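Local structure of aldehyde dehydrogenase (Trypanosoma brucei, 5MYP) at residues A[114-119]-A[453-458]; A[95-100]-A[110-115]. The protein probably oxidises aldehydes with NAD+ as the electron acceptor, as a glycosomal member of the aldehyde dehydrogenase family. All coordinates share one frame; numbering follows the deposited sequence.

How the contacts relate
Two flanks of one strand are served by different parts of the chain, a simple case of how a long strand joins distant regions. Strand 110-124 is common to both contacts. In contact 2 its opening residues 110-115 meet the loop 95-100, which follows helix 69-95 directly and comes shortly before the strand. In contact 1 the overlapping stretch 114-119 pairs with strand 454-461, which arrives more than 330 residues later. Q114 and Y115 belong to both, and the contact centres lie about 11 Å apart. L113 of contact 2 also packs against R456 and P458 of contact 1. Both contacts touch the second subunit, so this arm of the fold belongs to the dimer interface.

Contact 1 (A[114-119]-A[453-458])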
ATOM      1  N   GLN A 114     -13.838  10.215   0.860  1.00 17.76           N
ATOM      2  CA  GLN A 114     -14.582   9.619  -0.254  1.00 17.94           C
ATOM      3  C   GLN A 114     -13.751   8.496  -0.861  1.00 17.81           C
ATOM      4  O   GLN A 114     -12.527   8.496  -0.735  1.00 17.60           O
ATOM      5  CB  GLN A 114     -14.902  10.670  -1.324  1.00 18.13           C
ATOM      6  CG  GLN A 114     -15.784  11.823  -0.842  1.00 18.63           C
ATOM      7  CD  GLN A 114     -16.082  12.852  -1.924  1.00 18.85           C
ATOM      8  OE1 GLN A 114     -15.629  12.732  -3.067  1.00 18.80           O
ATOM      9  NE2 GLN A 114     -16.852  13.880  -1.564  1.00 19.13           N
ATOM     10  N   TYR A 115     -14.412   7.539  -1.504  1.00 17.62           N
ATOM     11  CA  TYR A 115     -13.732   6.456  -2.217  1.00 17.52           C
ATOM     12  C   TYR A 115     -13.984   6.608  -3.700  1.00 16.54           C
ATOM     13  O   TYR A 115     -15.125   6.798  -4.109  1.00 16.27           O
ATOM     14  CB  TYR A 115     -14.226   5.095  -1.727  1.00 18.70           C
ATOM     15  CG  TYR A 115     -13.839   4.838  -0.300  1.00 19.78           C
ATOM     16  CD1 TYR A 115     -12.618   4.246   0.010  1.00 20.45           C
ATOM     17  CD2 TYR A 115     -14.674   5.224   0.750  1.00 20.60           C
ATOM     18  CE1 TYR A 115     -12.245   4.018   1.327  1.00 21.30           C
ATOM     19  CE2 TYR A 115     -14.311   5.001   2.071  1.00 21.42           C
ATOM     20  CZ  TYR A 115     -13.100   4.395   2.352  1.00 21.79           C
ATOM     21  OH  TYR A 115     -12.748   4.169   3.659  1.00 23.62           O
ATOM     22  N   GLU A 116     -12.921   6.538  -4.503  1.00 15.52           N
ATOM     23  CA  GLU A 116     -13.040   6.626  -5.959  1.00 14.83           C
ATOM     24  C   GLU A 116     -12.298   5.474  -6.642  1.00 13.99           C
ATOM     25  O   GLU A 116     -11.328   4.943  -6.084  1.00 13.66           O
ATOM     26  CB  GLU A 116     -12.524   7.979  -6.477  1.00 15.11           C
ATOM     27  CG  GLU A 116     -11.054   8.264  -6.193  1.00 15.40           C
ATOM     28  CD  GLU A 116     -10.523   9.516  -6.879  1.00 15.80           C
ATOM     29  OE1 GLU A 116     -11.284  10.216  -7.580  1.00 15.81           O
ATOM     30  OE2 GLU A 116      -9.316   9.801  -6.724  1.00 15.77           O
ATOM     31  N   PRO A 117     -12.742   5.083  -7.853  1.00 13.08           N
ATOM     32  CA  PRO A 117     -11.995   4.069  -8.609  1.00 12.89           C
ATOM     33  C   PRO A 117     -10.583   4.524  -8.988  1.00 12.35           C
ATOM     34  O   PRO A 117     -10.322   5.723  -9.048  1.00 12.23           O
ATOM     35  CB  PRO A 117     -12.840   3.869  -9.873  1.00 12.95           C
ATOM     36  CG  PRO A 117     -14.194   4.372  -9.531  1.00 13.09           C
ATOM     37  CD  PRO A 117     -13.990   5.467  -8.535  1.00 13.14           C
ATOM     38  N   LEU A 118      -9.706   3.560  -9.244  1.00 11.93           N
ATOM     39  CA  LEU A 118      -8.323   3.829  -9.646  1.00 11.79           C
ATOM     40  C   LEU A 118      -8.160   3.947 -11.167  1.00 11.39           C
ATOM     41  O   LEU A 118      -7.482   4.849 -11.651  1.00 11.36           O
ATOM     42  CB  LEU A 118      -7.398   2.730  -9.119  1.00 12.05           C
ATOM     43  CG  LEU A 118      -7.247   2.673  -7.600  1.00 12.29           C
ATOM     44  CD1 LEU A 118      -6.544   1.387  -7.186  1.00 12.41           C
ATOM     45  CD2 LEU A 118      -6.510   3.896  -7.067  1.00 12.50           C
ATOM     46  N   GLY A 119      -8.782   3.032 -11.906  1.00 10.98           N
ATOM     47  CA  GLY A 119      -8.650   2.981 -13.360  1.00 10.68           C
ATOM     48  C   GLY A 119      -8.680   1.563 -13.876  1.00 10.37           C
ATOM     49  O   GLY A 119      -9.704   0.890 -13.748  1.00 10.39           O
ATOM     50  N   PHE A 453      -8.606  -1.658  -4.161  1.00 11.68           N
ATOM     51  CA  PHE A 453      -8.828  -1.220  -5.544  1.00 11.55           C
ATOM     52  C   PHE A 453      -9.526   0.149  -5.671  1.00 11.41           C
ATOM     53  O   PHE A 453     -10.042   0.480  -6.739  1.00 11.44           O
ATOM     54  CB  PHE A 453      -9.585  -2.317  -6.304  1.00 11.52           C
ATOM     55  CG  PHE A 453      -8.862  -3.641  -6.338  1.00 11.55           C
ATOM     56  CD1 PHE A 453      -7.590  -3.741  -6.894  1.00 11.61           C
ATOM     57  CD2 PHE A 453      -9.449  -4.789  -5.822  1.00 11.63           C
ATOM     58  CE1 PHE A 453      -6.919  -4.953  -6.928  1.00 11.67           C
ATOM     59  CE2 PHE A 453      -8.783  -6.007  -5.854  1.00 11.67           C
ATOM     60  CZ  PHE A 453      -7.515  -6.091  -6.410  1.00 11.69           C
ATOM     61  N   SER A 454      -9.515   0.940  -4.592  1.00 11.21           N
ATOM     62  CA  SER A 454     -10.044   2.300  -4.575  1.00 11.25           C
ATOM     63  C   SER A 454      -8.985   3.265  -4.061  1.00 11.38           C
ATOM     64  O   SER A 454      -8.018   2.857  -3.412  1.00 11.35           O
ATOM     65  CB  SER A 454     -11.264   2.402  -3.641  1.00 11.17           C
ATOM     66  OG  SER A 454     -12.337   1.601  -4.078  1.00 11.10           O
ATOM     67  N   HIS A 455      -9.183   4.542  -4.352  1.00 11.37           N
ATOM     68  CA  HIS A 455      -8.413   5.602  -3.743  1.00 11.78           C
ATOM     69  C   HIS A 455      -9.281   6.272  -2.682  1.00 12.19           C
ATOM     70  O   HIS A 455     -10.361   6.771  -2.993  1.00 11.97           O
ATOM     71  CB  HIS A 455      -7.961   6.625  -4.783  1.00 11.60           C
ATOM     72  CG  HIS A 455      -7.316   7.828  -4.180  1.00 11.42           C
ATOM     73  ND1 HIS A 455      -6.446   7.729  -3.121  1.00 11.44           N
ATOM     74  CD2 HIS A 455      -7.404   9.146  -4.475  1.00 11.23           C
ATOM     75  CE1 HIS A 455      -6.022   8.932  -2.791  1.00 11.20           C
ATOM     76  NE2 HIS A 455      -6.589   9.811  -3.593  1.00 11.18           N
ATOM     77  N   ARG A 456      -8.811   6.267  -1.438  1.00 12.98           N
ATOM     78  CA  ARG A 456      -9.469   6.998  -0.352  1.00 13.69           C
ATOM     79  C   ARG A 456      -9.050   8.465  -0.458  1.00 13.68           C
ATOM     80  O   ARG A 456      -7.883   8.795  -0.254  1.00 13.86           O
ATOM     81  CB  ARG A 456      -9.081   6.409   1.008  1.00 14.67           C
ATOM     82  CG  ARG A 456      -9.785   7.058   2.189  1.00 15.44           C
ATOM     83  CD  ARG A 456      -9.435   6.379   3.496  1.00 16.43           C
ATOM     84  NE  ARG A 456      -7.995   6.321   3.723  1.00 17.40           N
ATOM     85  CZ  ARG A 456      -7.408   5.648   4.710  1.00 18.20           C
ATOM     86  NH1 ARG A 456      -8.127   4.976   5.611  1.00 18.81           N
ATOM     87  NH2 ARG A 456      -6.084   5.655   4.812  1.00 18.76           N
ATOM     88  N   ARG A 457     -10.010   9.329  -0.776  1.00 13.56           N
ATOM     89  CA  ARG A 457      -9.757  10.719  -1.136  1.00 13.84           C
ATOM     90  C   ARG A 457     -10.340  11.689  -0.106  1.00 13.82           C
ATOM     91  O   ARG A 457     -11.562  11.839  -0.039  1.00 13.89           O
ATOM     92  CB  ARG A 457     -10.364  10.994  -2.510  1.00 13.76           C
ATOM     93  CG  ARG A 457      -9.996  12.337  -3.122  1.00 13.90           C
ATOM     94  CD  ARG A 457     -10.839  12.549  -4.359  1.00 14.04           C
ATOM     95  NE  ARG A 457     -10.386  13.623  -5.247  1.00 14.07           N
ATOM     96  CZ  ARG A 457     -11.124  14.137  -6.232  1.00 14.22           C
ATOM     97  NH1 ARG A 457     -12.366  13.696  -6.460  1.00 14.22           N
ATOM     98  NH2 ARG A 457     -10.632  15.111  -6.995  1.00 14.30           N
ATOM     99  N   PRO A 458      -9.481  12.350   0.694  1.00 13.94           N
ATOM    100  CA  PRO A 458      -9.990  13.306   1.680  1.00 14.05           C
ATOM    101  C   PRO A 458     -10.541  14.579   1.043  1.00 14.37           C
ATOM    102  O   PRO A 458      -9.958  15.091   0.085  1.00 13.60           O
ATOM    103  CB  PRO A 458      -8.752  13.630   2.529  1.00 14.14           C
ATOM    104  CG  PRO A 458      -7.609  13.382   1.617  1.00 14.13           C
ATOM    105  CD  PRO A 458      -8.021  12.187   0.814  1.00 14.07           C
TER
HETATM  106  O   HOH W   1     -13.936  11.476  -4.729  1.00 23.05           O
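Q114 and R457 are a hydrogen-bonded pair of two antiparallel strands. R457 N gives Q114 O a bond of 2.7 Å, and Q114 N returns one to R457 O. A water links the two side-chain ends, donating to Q114 OE1 and accepting from R457 NH1. Y115 turns to the other face of the sheet with R456. The two side chains run side by side, CE1 of Y115 lying 4.0 Å from CB of R456, and S454 CB comes up to the edge of the ring. At E116 the backbone again bonds both ways with H455, H455 N reaching E116 O at 2.8 Å. The E116 side chain starts between the backbone N and the carbonyl carbon (chi1 61°), and its extended chain then runs beside H455. There OE2 lies at the edge of the imidazole ring, 3.0 Å from CD2 of H455, and is bonded to S413 of the second subunit. E116 OE1 sits over a face of the R457 guanidinium, 3.8 Å from NH1 of R457: a long salt bridge of charges alone, since the oxygen lies well out of the guanidinium plane and no N-H points at it. The N-H groups of R457 are bonded instead to the water and to residues of the second subunit such as S414. Beyond P117, L118 crosses H455 at about a right angle, with CD2 of L118 3.8 Å from CB of H455, and its CD1 covers the F453 carbonyl carbon. Such antiparallel pairing is typical of the oligomerisation arm of aldehyde dehydrogenases, whose strands pack against the partner subunit.

Contact 2 (A[95-100]-A[110-115]); sequences VKPVKP and DCELQY
NZ of K99 is gripped by two oxygens of the facing strand. It forms a 2.8 Å salt bridge with OD1 of D110 and donates to the carbonyl O of C111, 3.0 Å away, from above that carbonyl's plane. The K99 side chain sets out away from the strand, but bends at chi2 (-69°), which places CD, and chi3 (-78°), which places CE, turn it back; CD comes 4.1 Å from CG of E112. D110 has a second charged partner in R461, through OD2. At V98 the backbone N donates to L113 O, and L113 N returns a bond of 2.8 Å to V98 O. This single antiparallel bridge pins the loop leaving helix 69-95 to one flank of strand 110-124, whose other flank here is paired with strand 454-461. P97 lies side by side with E112, its CB 3.8 Å from OE1 of E112; that same oxygen accepts from Q114 NE2 and forms a salt bridge with R461. On the other face of the strand, the P100 ring rests on L113, with P100 CB 4.1 Å from L113 CG, and reaches CB of C111; G430, L431 and P432 of the second subunit pack against this group. V98 CG2 meets the edge of the Y115 ring, 4.0 Å from CE2 of Y115. Past it two waters bridge the two segments: both donate to V95 O, one accepting from Y115 N and the other donating to Y115 O.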
ATOM      1  N   VAL A  95     -19.258   2.246  -0.815  1.00 19.99           N
ATOM      2  CA  VAL A  95     -19.083   3.459  -1.626  1.00 20.30           C
ATOM      3  C   VAL A  95     -19.320   4.786  -0.882  1.00 20.40           C
ATOM      4  O   VAL A  95     -18.846   5.824  -1.335  1.00 20.43           O
ATOM      5  CB  VAL A  95     -19.946   3.439  -2.917  1.00 20.44           C
ATOM      6  CG1 VAL A  95     -19.532   2.293  -3.833  1.00 20.34           C
ATOM      7  CG2 VAL A  95     -21.438   3.384  -2.609  1.00 20.77           C
ATOM      8  N   LYS A  96     -20.044   4.755   0.242  1.00 20.68           N
ATOM      9  CA  LYS A  96     -20.448   5.985   0.931  1.00 21.12           C
ATOM     10  C   LYS A  96     -19.253   6.686   1.589  1.00 20.74           C
ATOM     11  O   LYS A  96     -18.336   6.014   2.049  1.00 19.65           O
ATOM     12  CB  LYS A  96     -21.541   5.708   1.977  1.00 22.00           C
ATOM     13  CG  LYS A  96     -21.070   5.147   3.305  1.00 22.80           C
ATOM     14  CD  LYS A  96     -22.213   4.481   4.068  1.00 23.76           C
ATOM     15  CE  LYS A  96     -21.812   4.210   5.509  1.00 24.17           C
ATOM     16  NZ  LYS A  96     -22.738   3.283   6.210  1.00 24.91           N
ATOM     17  N   PRO A  97     -19.269   8.033   1.629  1.00 21.09           N
ATOM     18  CA  PRO A  97     -18.198   8.739   2.336  1.00 21.55           C
ATOM     19  C   PRO A  97     -18.184   8.452   3.838  1.00 22.05           C
ATOM     20  O   PRO A  97     -19.240   8.243   4.429  1.00 22.02           O
ATOM     21  CB  PRO A  97     -18.513  10.227   2.087  1.00 21.43           C
ATOM     22  CG  PRO A  97     -19.402  10.246   0.904  1.00 21.52           C
ATOM     23  CD  PRO A  97     -20.195   8.979   0.977  1.00 21.32           C
ATOM     24  N   VAL A  98     -16.990   8.434   4.418  1.00 22.66           N
ATOM     25  CA  VAL A  98     -16.782   8.279   5.859  1.00 23.42           C
ATOM     26  C   VAL A  98     -16.476   9.655   6.465  1.00 23.81           C
ATOM     27  O   VAL A  98     -15.760  10.459   5.856  1.00 22.62           O
ATOM     28  CB  VAL A  98     -15.612   7.298   6.138  1.00 23.98           C
ATOM     29  CG1 VAL A  98     -15.248   7.251   7.618  1.00 24.66           C
ATOM     30  CG2 VAL A  98     -15.959   5.903   5.634  1.00 24.24           C
ATOM     31  N   LYS A  99     -17.023   9.914   7.652  1.00 24.02           N
ATOM     32  CA  LYS A  99     -16.761  11.147   8.389  1.00 24.56           C
ATOM     33  C   LYS A  99     -15.603  10.907   9.367  1.00 24.00           C
ATOM     34  O   LYS A  99     -15.796  10.244  10.389  1.00 23.86           O
ATOM     35  CB  LYS A  99     -18.017  11.604   9.147  1.00 26.02           C
ATOM     36  CG  LYS A  99     -19.239  11.863   8.272  1.00 26.94           C
ATOM     37  CD  LYS A  99     -19.100  13.083   7.372  1.00 27.80           C
ATOM     38  CE  LYS A  99     -19.324  14.388   8.121  1.00 28.41           C
ATOM     39  NZ  LYS A  99     -18.837  15.559   7.329  1.00 28.81           N
ATOM     40  N   PRO A 100     -14.398  11.426   9.059  1.00 22.90           N
ATOM     41  CA  PRO A 100     -13.253  11.171   9.934  1.00 22.61           C
ATOM     42  C   PRO A 100     -13.307  11.943  11.254  1.00 22.51           C
ATOM     43  O   PRO A 100     -13.963  12.978  11.342  1.00 21.91           O
ATOM     44  CB  PRO A 100     -12.069  11.663   9.103  1.00 22.62           C
ATOM     45  CG  PRO A 100     -12.631  12.782   8.308  1.00 22.72           C
ATOM     46  CD  PRO A 100     -14.044  12.370   7.986  1.00 22.69           C
ATOM     47  N   ASP A 110     -15.974  21.074   7.498  1.00 24.59           N
ATOM     48  CA  ASP A 110     -16.726  19.902   7.057  1.00 24.45           C
ATOM     49  C   ASP A 110     -15.797  18.982   6.261  1.00 22.90           C
ATOM     50  O   ASP A 110     -15.458  19.287   5.108  1.00 22.31           O
ATOM     51  CB  ASP A 110     -17.922  20.344   6.202  1.00 25.92           C
ATOM     52  CG  ASP A 110     -18.615  19.179   5.496  1.00 27.50           C
ATOM     53  OD1 ASP A 110     -18.783  18.115   6.132  1.00 29.72           O
ATOM     54  OD2 ASP A 110     -18.991  19.326   4.311  1.00 29.31           O
ATOM     55  N   CYS A 111     -15.402  17.859   6.870  1.00 21.74           N
ATOM     56  CA  CYS A 111     -14.464  16.906   6.247  1.00 21.01           C
ATOM     57  C   CYS A 111     -15.089  15.533   5.962  1.00 20.32           C
ATOM     58  O   CYS A 111     -15.945  15.067   6.714  1.00 18.86           O
ATOM     59  CB  CYS A 111     -13.227  16.746   7.136  1.00 21.15           C
ATOM     60  SG  CYS A 111     -12.301  18.287   7.357  1.00 21.03           S
ATOM     61  N   GLU A 112     -14.631  14.901   4.880  1.00 19.55           N
ATOM     62  CA  GLU A 112     -15.094  13.584   4.425  1.00 19.74           C
ATOM     63  C   GLU A 112     -13.944  12.783   3.824  1.00 18.93           C
ATOM     64  O   GLU A 112     -13.006  13.367   3.281  1.00 18.05           O
ATOM     65  CB  GLU A 112     -16.132  13.741   3.312  1.00 20.96           C
ATOM     66  CG  GLU A 112     -17.547  14.046   3.754  1.00 22.19           C
ATOM     67  CD  GLU A 112     -18.520  14.028   2.573  1.00 22.87           C
ATOM     68  OE1 GLU A 112     -18.081  13.937   1.401  1.00 23.76           O
ATOM     69  OE2 GLU A 112     -19.737  14.114   2.807  1.00 24.11           O
ATOM     70  N   LEU A 113     -14.034  11.458   3.918  1.00 18.16           N
ATOM     71  CA  LEU A 113     -13.158  10.551   3.173  1.00 17.98           C
ATOM     72  C   LEU A 113     -14.017   9.844   2.127  1.00 17.78           C
ATOM     73  O   LEU A 113     -14.860   9.015   2.469  1.00 17.84           O
ATOM     74  CB  LEU A 113     -12.492   9.539   4.108  1.00 17.89           C
ATOM     75  CG  LEU A 113     -11.755  10.112   5.322  1.00 17.93           C
ATOM     76  CD1 LEU A 113     -11.123   8.989   6.133  1.00 18.13           C
ATOM     77  CD2 LEU A 113     -10.713  11.141   4.919  1.00 18.08           C
ATOM     78  N   GLN A 114     -13.838  10.215   0.860  1.00 17.76           N
ATOM     79  CA  GLN A 114     -14.582   9.619  -0.254  1.00 17.94           C
ATOM     80  C   GLN A 114     -13.751   8.496  -0.861  1.00 17.81           C
ATOM     81  O   GLN A 114     -12.527   8.496  -0.735  1.00 17.60           O
ATOM     82  CB  GLN A 114     -14.902  10.670  -1.324  1.00 18.13           C
ATOM     83  CG  GLN A 114     -15.784  11.823  -0.842  1.00 18.63           C
ATOM     84  CD  GLN A 114     -16.082  12.852  -1.924  1.00 18.85           C
ATOM     85  OE1 GLN A 114     -15.629  12.732  -3.067  1.00 18.80           O
ATOM     86  NE2 GLN A 114     -16.852  13.880  -1.564  1.00 19.13           N
ATOM     87  N   TYR A 115     -14.412   7.539  -1.504  1.00 17.62           N
ATOM     88  CA  TYR A 115     -13.732   6.456  -2.217  1.00 17.52           C
ATOM     89  C   TYR A 115     -13.984   6.608  -3.700  1.00 16.54           C
ATOM     90  O   TYR A 115     -15.125   6.798  -4.109  1.00 16.27           O
ATOM     91  CB  TYR A 115     -14.226   5.095  -1.727  1.00 18.70           C
ATOM     92  CG  TYR A 115     -13.839   4.838  -0.300  1.00 19.78           C
ATOM     93  CD1 TYR A 115     -12.618   4.246   0.010  1.00 20.45           C
ATOM     94  CD2 TYR A 115     -14.674   5.224   0.750  1.00 20.60           C
ATOM     95  CE1 TYR A 115     -12.245   4.018   1.327  1.00 21.30           C
ATOM     96  CE2 TYR A 115     -14.311   5.001   2.071  1.00 21.42           C
ATOM     97  CZ  TYR A 115     -13.100   4.395   2.352  1.00 21.79           C
ATOM     98  OH  TYR A 115     -12.748   4.169   3.659  1.00 23.62           O
TER
HETATM   99  O   HOH W   2     -17.244   8.007  -1.290  1.00 15.46           O
HETATM  100  O   HOH W   3     -17.440   5.494  -3.853  1.00 17.48           O